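Local atomic coordinates of putative phosphosugar isomerase (Clostridium difficile, PDB entry 3G68), a protein that is a putative phosphosugar isomerase with two SIS domains, probably binding phosphorylated sugars or related carbohydrate derivatives. Residues Cys149-Leu154 / Tyr220-Glu225; Ser42-His47 / Lys145-Thr150. All coordinates share one frame; numbering follows the deposited sequence.

How the interactions relate
Both contacts use the start of helix 145-165, and their centres lie about 6 Å apart near the middle of the chain. Along the sequence, helix 43-59 comes first, just after strand 36-40 of the first parallel sheet; helix 145-165 follows, and helix 220-234 comes just after strand 210-215 of the second sheet. Interaction 2 therefore lies within the first SIS half, whereas interaction 1 reaches from it to the second. The two contacts also touch directly: the hydroxyl of Tyr147 probably hydrogen-bonds Asp222, and the hydroxyl of Thr44 probably hydrogen-bonds Glu225. The amino-terminal end of helix 43-59, where a citrate is bound, is thus tied to the junction between the halves.

Interaction 1: Cys149-Leu154 / Tyr220-Glu225; sequences CTKLNL and YGDTLE
Lys151 and Asp222 form a salt bridge between helices 145-165 and 220-234, and they are the only two residues of these segments in contact. The tight part is very small. NZ of Lys151 lies 2.7 Å from OD1 of Asp222 and donates a hydrogen bond to it, while OD2 of Asp222 stays 3.6 Å from the same NZ, so the lysine holds the carboxylate through one oxygen, not as a symmetrical fork. The ammonium comes to OD1 from the syn side, 22° out of the carboxylate plane. Lysine suits this place because the backbones are far apart, CA of Lys151 and CA of Asp222 being 10.2 Å from each other. Its chain leaves the helix toward the partner and runs extended until it bends at chi3 (-71°), which swings CE and NZ toward the acid. Asp222 starts less directly, but its short side chain carries the carboxylate to meet the amine.

Around this polar link the pairing is loose. Glu225, one turn further on, keeps its CG 6.8 Å from NZ of Lys151 and binds Thr44 and His47 instead. The loose side is not a solvent side, for both partners are buried: Gln51 and Val52 of helix 43-59 pack on the Lys151 side chain.

Further polar groups complete the cluster. Tyr147 also hydrogen-bonds OD1 of Asp222, and the hydroxyl of Thr311 meets both OD2 of Asp222 and NZ of Lys151. These several polar partners probably offset the cost of burying the two opposite charges, and because both oxygens of Asp222 are bonded, the shared partners limit how its carboxylate can turn.

Interaction 2: Ser42-His47 / Lys145-Thr150; sequences SGTSYH and KGYYCT
Thr44 lays its methyl against the ring of Tyr147, and the two side chains meet at a slant, CG2 of Thr44 lying 3.6 Å from CD1 of Tyr147. With its ring anti to the backbone nitrogen (chi1 177°), Tyr147 reaches out from helix 145-165 and along the first turn of helix 43-59. Its far end passes His47, whose carbonyl carbon sits at the ring edge, in the ring plane, while CB of His47 is 3.9 Å from CE1 of Tyr147. Tyrosine suits this place: it offers Thr44 and His47 a flat apolar ring, and the hydroxyl at its far end reaches Asp222.

A threonine serves two neighbours at once here. CG2 faces the tyrosine, and OG1, on the other branch, hydrogen-bonds Glu225 and Lys229 of helix 220-234. The imidazole of His47 turns away from Tyr147; O of Gly43 lies over the middle of its ring, 3.5 Å above the plane, and ND1 bonds Glu225.

Beside the aromatic contact, a water donates to OG of Ser45 at 2.8 Å and, weakly, to OG1 of Thr150. That hydroxyl itself donates to O of Gly146, which also accepts from N of Thr150 on the opposite face of its carbonyl plane.

Gly43 has a positive phi (42°), a value that favours glycine. The Ser-Gly-Thr-Ser sequence here, between a strand and the amino end of a helix, is consistent with the phosphosugar-binding turn of SIS domains; a citrate, probably from the crystallisation liquor, bonds N of Thr44 and OG of Ser45, as an anion in such a pocket would.

Interaction 1: Cys149-Leu154 / Tyr220-Glu225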
loop_
_atom_site.group_PDB
_atom_site.type_symbol
_atom_site.label_atom_id
_atom_site.label_comp_id
_atom_site.label_asym_id
_atom_site.label_seq_id
_atom_site.Cartn_x
_atom_site.Cartn_y
_atom_site.Cartn_z
ATOM N N CYS B 149 2.613 -21.379 -41.485
ATOM C CA CYS B 149 4.014 -21.435 -41.117
ATOM C C CYS B 149 4.942 -21.304 -42.338
ATOM O O CYS B 149 6.047 -20.814 -42.177
ATOM C CB CYS B 149 4.324 -22.702 -40.320
ATOM S SG CYS B 149 3.540 -22.814 -38.717
ATOM N N THR B 150 4.496 -21.694 -43.542
ATOM C CA THR B 150 5.315 -21.566 -44.771
ATOM C C THR B 150 5.324 -20.084 -45.220
ATOM O O THR B 150 6.379 -19.516 -45.564
ATOM C CB THR B 150 4.811 -22.534 -45.889
ATOM O OG1 THR B 150 4.974 -23.899 -45.432
ATOM C CG2 THR B 150 5.558 -22.324 -47.218
ATOM N N LYS B 151 4.157 -19.432 -45.195
ATOM C CA LYS B 151 4.100 -17.997 -45.462
ATOM C C LYS B 151 5.014 -17.223 -44.486
ATOM O O LYS B 151 5.764 -16.357 -44.902
ATOM C CB LYS B 151 2.690 -17.460 -45.346
ATOM C CG LYS B 151 1.731 -17.969 -46.420
ATOM C CD LYS B 151 0.404 -17.209 -46.340
ATOM C CE LYS B 151 -0.439 -17.572 -45.084
ATOM N NZ LYS B 151 -1.769 -16.936 -45.117
ATOM N N LEU B 152 4.944 -17.550 -43.195
ATOM C CA LEU B 152 5.800 -16.901 -42.198
ATOM C C LEU B 152 7.270 -17.119 -42.536
ATOM O O LEU B 152 8.056 -16.184 -42.518
ATOM C CB LEU B 152 5.535 -17.448 -40.794
ATOM C CG LEU B 152 6.355 -16.892 -39.628
ATOM C CD1 LEU B 152 6.290 -15.366 -39.514
ATOM C CD2 LEU B 152 5.817 -17.515 -38.328
ATOM N N ASN B 153 7.624 -18.353 -42.854
ATOM C CA ASN B 153 9.019 -18.730 -43.184
ATOM C C ASN B 153 9.579 -17.925 -44.360
ATOM O O ASN B 153 10.735 -17.472 -44.331
ATOM C CB ASN B 153 9.118 -20.243 -43.476
ATOM C CG ASN B 153 10.254 -20.910 -42.715
ATOM O OD1 ASN B 153 10.412 -20.688 -41.507
ATOM N ND2 ASN B 153 11.032 -21.741 -43.398
ATOM N N LEU B 154 8.743 -17.737 -45.381
ATOM C CA LEU B 154 9.055 -16.892 -46.536
ATOM C C LEU B 154 9.238 -15.409 -46.149
ATOM O O LEU B 154 10.119 -14.735 -46.672
ATOM C CB LEU B 154 7.980 -17.003 -47.601
ATOM C CG LEU B 154 7.965 -18.304 -48.410
ATOM C CD1 LEU B 154 6.620 -18.482 -49.104
ATOM C CD2 LEU B 154 9.119 -18.298 -49.412
ATOM N N TYR B 220 -4.886 -12.165 -52.500
ATOM C CA TYR B 220 -5.179 -13.051 -53.631
ATOM C C TYR B 220 -4.707 -14.515 -53.401
ATOM O O TYR B 220 -5.460 -15.445 -53.606
ATOM C CB TYR B 220 -4.595 -12.452 -54.927
ATOM C CG TYR B 220 -4.884 -13.290 -56.144
ATOM C CD1 TYR B 220 -6.186 -13.584 -56.504
ATOM C CD2 TYR B 220 -3.843 -13.802 -56.920
ATOM C CE1 TYR B 220 -6.452 -14.357 -57.621
ATOM C CE2 TYR B 220 -4.088 -14.592 -58.018
ATOM C CZ TYR B 220 -5.388 -14.863 -58.373
ATOM O OH TYR B 220 -5.625 -15.653 -59.465
ATOM N N GLY B 221 -3.501 -14.701 -52.904
ATOM C CA GLY B 221 -2.994 -16.057 -52.614
ATOM C C GLY B 221 -3.894 -16.753 -51.594
ATOM O O GLY B 221 -4.275 -17.910 -51.790
ATOM N N ASP B 222 -4.221 -16.052 -50.505
ATOM C CA ASP B 222 -5.151 -16.605 -49.481
ATOM C C ASP B 222 -6.533 -16.921 -50.044
ATOM O O ASP B 222 -7.164 -17.874 -49.596
ATOM C CB ASP B 222 -5.305 -15.652 -48.296
ATOM C CG ASP B 222 -4.050 -15.571 -47.430
ATOM O OD1 ASP B 222 -3.253 -16.556 -47.391
ATOM O OD2 ASP B 222 -3.902 -14.527 -46.755
ATOM N N THR B 223 -6.999 -16.144 -51.011
ATOM C CA THR B 223 -8.312 -16.369 -51.673
ATOM C C THR B 223 -8.286 -17.669 -52.449
ATOM O O THR B 223 -9.188 -18.466 -52.341
ATOM C CB THR B 223 -8.688 -15.167 -52.559
ATOM O OG1 THR B 223 -8.724 -14.003 -51.712
ATOM C CG2 THR B 223 -10.054 -15.356 -53.243
ATOM N N LEU B 224 -7.214 -17.893 -53.208
ATOM C CA LEU B 224 -7.002 -19.140 -53.934
ATOM C C LEU B 224 -6.875 -20.349 -52.988
ATOM O O LEU B 224 -7.406 -21.427 -53.261
ATOM C CB LEU B 224 -5.745 -19.028 -54.787
ATOM C CG LEU B 224 -5.762 -18.017 -55.912
ATOM C CD1 LEU B 224 -4.368 -18.048 -56.643
ATOM C CD2 LEU B 224 -6.915 -18.356 -56.885
ATOM N N GLU B 225 -6.193 -20.160 -51.872
ATOM C CA GLU B 225 -6.007 -21.244 -50.884
ATOM C C GLU B 225 -7.318 -21.609 -50.213
ATOM O O GLU B 225 -7.630 -22.790 -50.073
ATOM C CB GLU B 225 -4.956 -20.867 -49.839
ATOM C CG GLU B 225 -4.814 -21.833 -48.680
ATOM C CD GLU B 225 -4.439 -23.250 -49.074
ATOM O OE1 GLU B 225 -4.029 -23.480 -50.240
ATOM O OE2 GLU B 225 -4.519 -24.120 -48.167
#

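Interaction 2: Ser42-His47 / Lys145-Thr150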
loop_
_atom_site.group_PDB
_atom_site.type_symbol
_atom_site.label_atom_id
_atom_site.label_comp_id
_atom_site.label_asym_id
_atom_site.label_seq_id
_atom_site.Cartn_x
_atom_site.Cartn_y
_atom_site.Cartn_z
ATOM N N SER B 42 3.615 -26.610 -55.728
ATOM C CA SER B 42 2.295 -26.960 -56.220
ATOM C C SER B 42 1.210 -26.649 -55.189
ATOM O O SER B 42 1.489 -26.549 -54.005
ATOM C CB SER B 42 2.232 -28.453 -56.551
ATOM O OG SER B 42 3.299 -28.814 -57.391
ATOM N N GLY B 43 -0.028 -26.535 -55.647
ATOM C CA GLY B 43 -1.183 -26.298 -54.765
ATOM C C GLY B 43 -0.968 -25.283 -53.651
ATOM O O GLY B 43 -0.573 -24.161 -53.922
ATOM N N THR B 44 -1.193 -25.701 -52.403
ATOM C CA THR B 44 -1.016 -24.847 -51.218
ATOM C C THR B 44 0.375 -24.218 -51.105
ATOM O O THR B 44 0.509 -23.076 -50.629
ATOM C CB THR B 44 -1.421 -25.656 -49.956
ATOM O OG1 THR B 44 -2.795 -26.052 -50.113
ATOM C CG2 THR B 44 -1.249 -24.862 -48.657
ATOM N N SER B 45 1.407 -24.944 -51.549
ATOM C CA SER B 45 2.774 -24.410 -51.562
ATOM C C SER B 45 2.847 -23.269 -52.578
ATOM O O SER B 45 3.359 -22.183 -52.262
ATOM C CB SER B 45 3.794 -25.500 -51.845
ATOM O OG SER B 45 3.833 -26.384 -50.746
ATOM N N TYR B 46 2.261 -23.472 -53.763
ATOM C CA TYR B 46 2.157 -22.392 -54.750
ATOM C C TYR B 46 1.478 -21.187 -54.133
ATOM O O TYR B 46 1.975 -20.070 -54.266
ATOM C CB TYR B 46 1.410 -22.803 -56.029
ATOM C CG TYR B 46 1.317 -21.674 -57.043
ATOM C CD1 TYR B 46 2.455 -21.153 -57.633
ATOM C CD2 TYR B 46 0.087 -21.132 -57.403
ATOM C CE1 TYR B 46 2.381 -20.098 -58.538
ATOM C CE2 TYR B 46 0.003 -20.100 -58.313
ATOM C CZ TYR B 46 1.132 -19.588 -58.867
ATOM O OH TYR B 46 1.011 -18.566 -59.760
ATOM N N HIS B 47 0.369 -21.403 -53.426
ATOM C CA HIS B 47 -0.391 -20.288 -52.841
ATOM C C HIS B 47 0.402 -19.495 -51.818
ATOM O O HIS B 47 0.197 -18.299 -51.686
ATOM C CB HIS B 47 -1.732 -20.738 -52.229
ATOM C CG HIS B 47 -2.664 -21.403 -53.215
ATOM N ND1 HIS B 47 -3.529 -22.419 -52.857
ATOM C CD2 HIS B 47 -2.802 -21.250 -54.554
ATOM C CE1 HIS B 47 -4.201 -22.821 -53.929
ATOM N NE2 HIS B 47 -3.775 -22.134 -54.975
ATOM N N LYS B 145 -2.163 -25.265 -40.682
ATOM C CA LYS B 145 -0.938 -24.896 -39.957
ATOM C C LYS B 145 0.267 -24.713 -40.882
ATOM O O LYS B 145 0.997 -23.730 -40.801
ATOM C CB LYS B 145 -0.622 -26.023 -38.942
ATOM C CG LYS B 145 0.693 -25.896 -38.222
ATOM C CD LYS B 145 0.861 -27.018 -37.190
ATOM C CE LYS B 145 1.070 -28.402 -37.822
ATOM N NZ LYS B 145 1.622 -29.394 -36.793
ATOM N N GLY B 146 0.499 -25.700 -41.736
ATOM C CA GLY B 146 1.635 -25.668 -42.664
ATOM C C GLY B 146 1.627 -24.516 -43.652
ATOM O O GLY B 146 2.684 -23.977 -43.984
ATOM N N TYR B 147 0.433 -24.117 -44.078
ATOM C CA TYR B 147 0.266 -22.976 -44.970
ATOM C C TYR B 147 0.747 -21.703 -44.251
ATOM O O TYR B 147 1.605 -21.008 -44.782
ATOM C CB TYR B 147 -1.202 -22.863 -45.445
ATOM C CG TYR B 147 -1.491 -21.662 -46.336
ATOM C CD1 TYR B 147 -0.811 -21.485 -47.543
ATOM C CD2 TYR B 147 -2.423 -20.689 -45.967
ATOM C CE1 TYR B 147 -1.070 -20.397 -48.352
ATOM C CE2 TYR B 147 -2.667 -19.579 -46.782
ATOM C CZ TYR B 147 -1.995 -19.456 -47.974
ATOM O OH TYR B 147 -2.238 -18.394 -48.821
ATOM N N TYR B 148 0.178 -21.399 -43.071
ATOM C CA TYR B 148 0.580 -20.241 -42.250
ATOM C C TYR B 148 2.087 -20.237 -41.925
ATOM O O TYR B 148 2.762 -19.222 -42.073
ATOM C CB TYR B 148 -0.203 -20.180 -40.952
ATOM C CG TYR B 148 -1.649 -19.797 -41.154
ATOM C CD1 TYR B 148 -2.002 -18.503 -41.561
ATOM C CD2 TYR B 148 -2.663 -20.708 -40.915
ATOM C CE1 TYR B 148 -3.340 -18.145 -41.750
ATOM C CE2 TYR B 148 -4.000 -20.352 -41.082
ATOM C CZ TYR B 148 -4.325 -19.080 -41.505
ATOM O OH TYR B 148 -5.628 -18.711 -41.687
ATOM N N CYS B 149 2.613 -21.379 -41.485
ATOM C CA CYS B 149 4.014 -21.435 -41.117
ATOM C C CYS B 149 4.942 -21.304 -42.338
ATOM O O CYS B 149 6.047 -20.814 -42.177
ATOM C CB CYS B 149 4.324 -22.702 -40.320
ATOM S SG CYS B 149 3.540 -22.814 -38.717
ATOM N N THR B 150 4.496 -21.694 -43.542
ATOM C CA THR B 150 5.315 -21.566 -44.771
ATOM C C THR B 150 5.324 -20.084 -45.220
ATOM O O THR B 150 6.379 -19.516 -45.564
ATOM C CB THR B 150 4.811 -22.534 -45.889
ATOM O OG1 THR B 150 4.974 -23.899 -45.432
ATOM C CG2 THR B 150 5.558 -22.324 -47.218
HETATM O O HOH W 1 3.718 -25.586 -48.059
#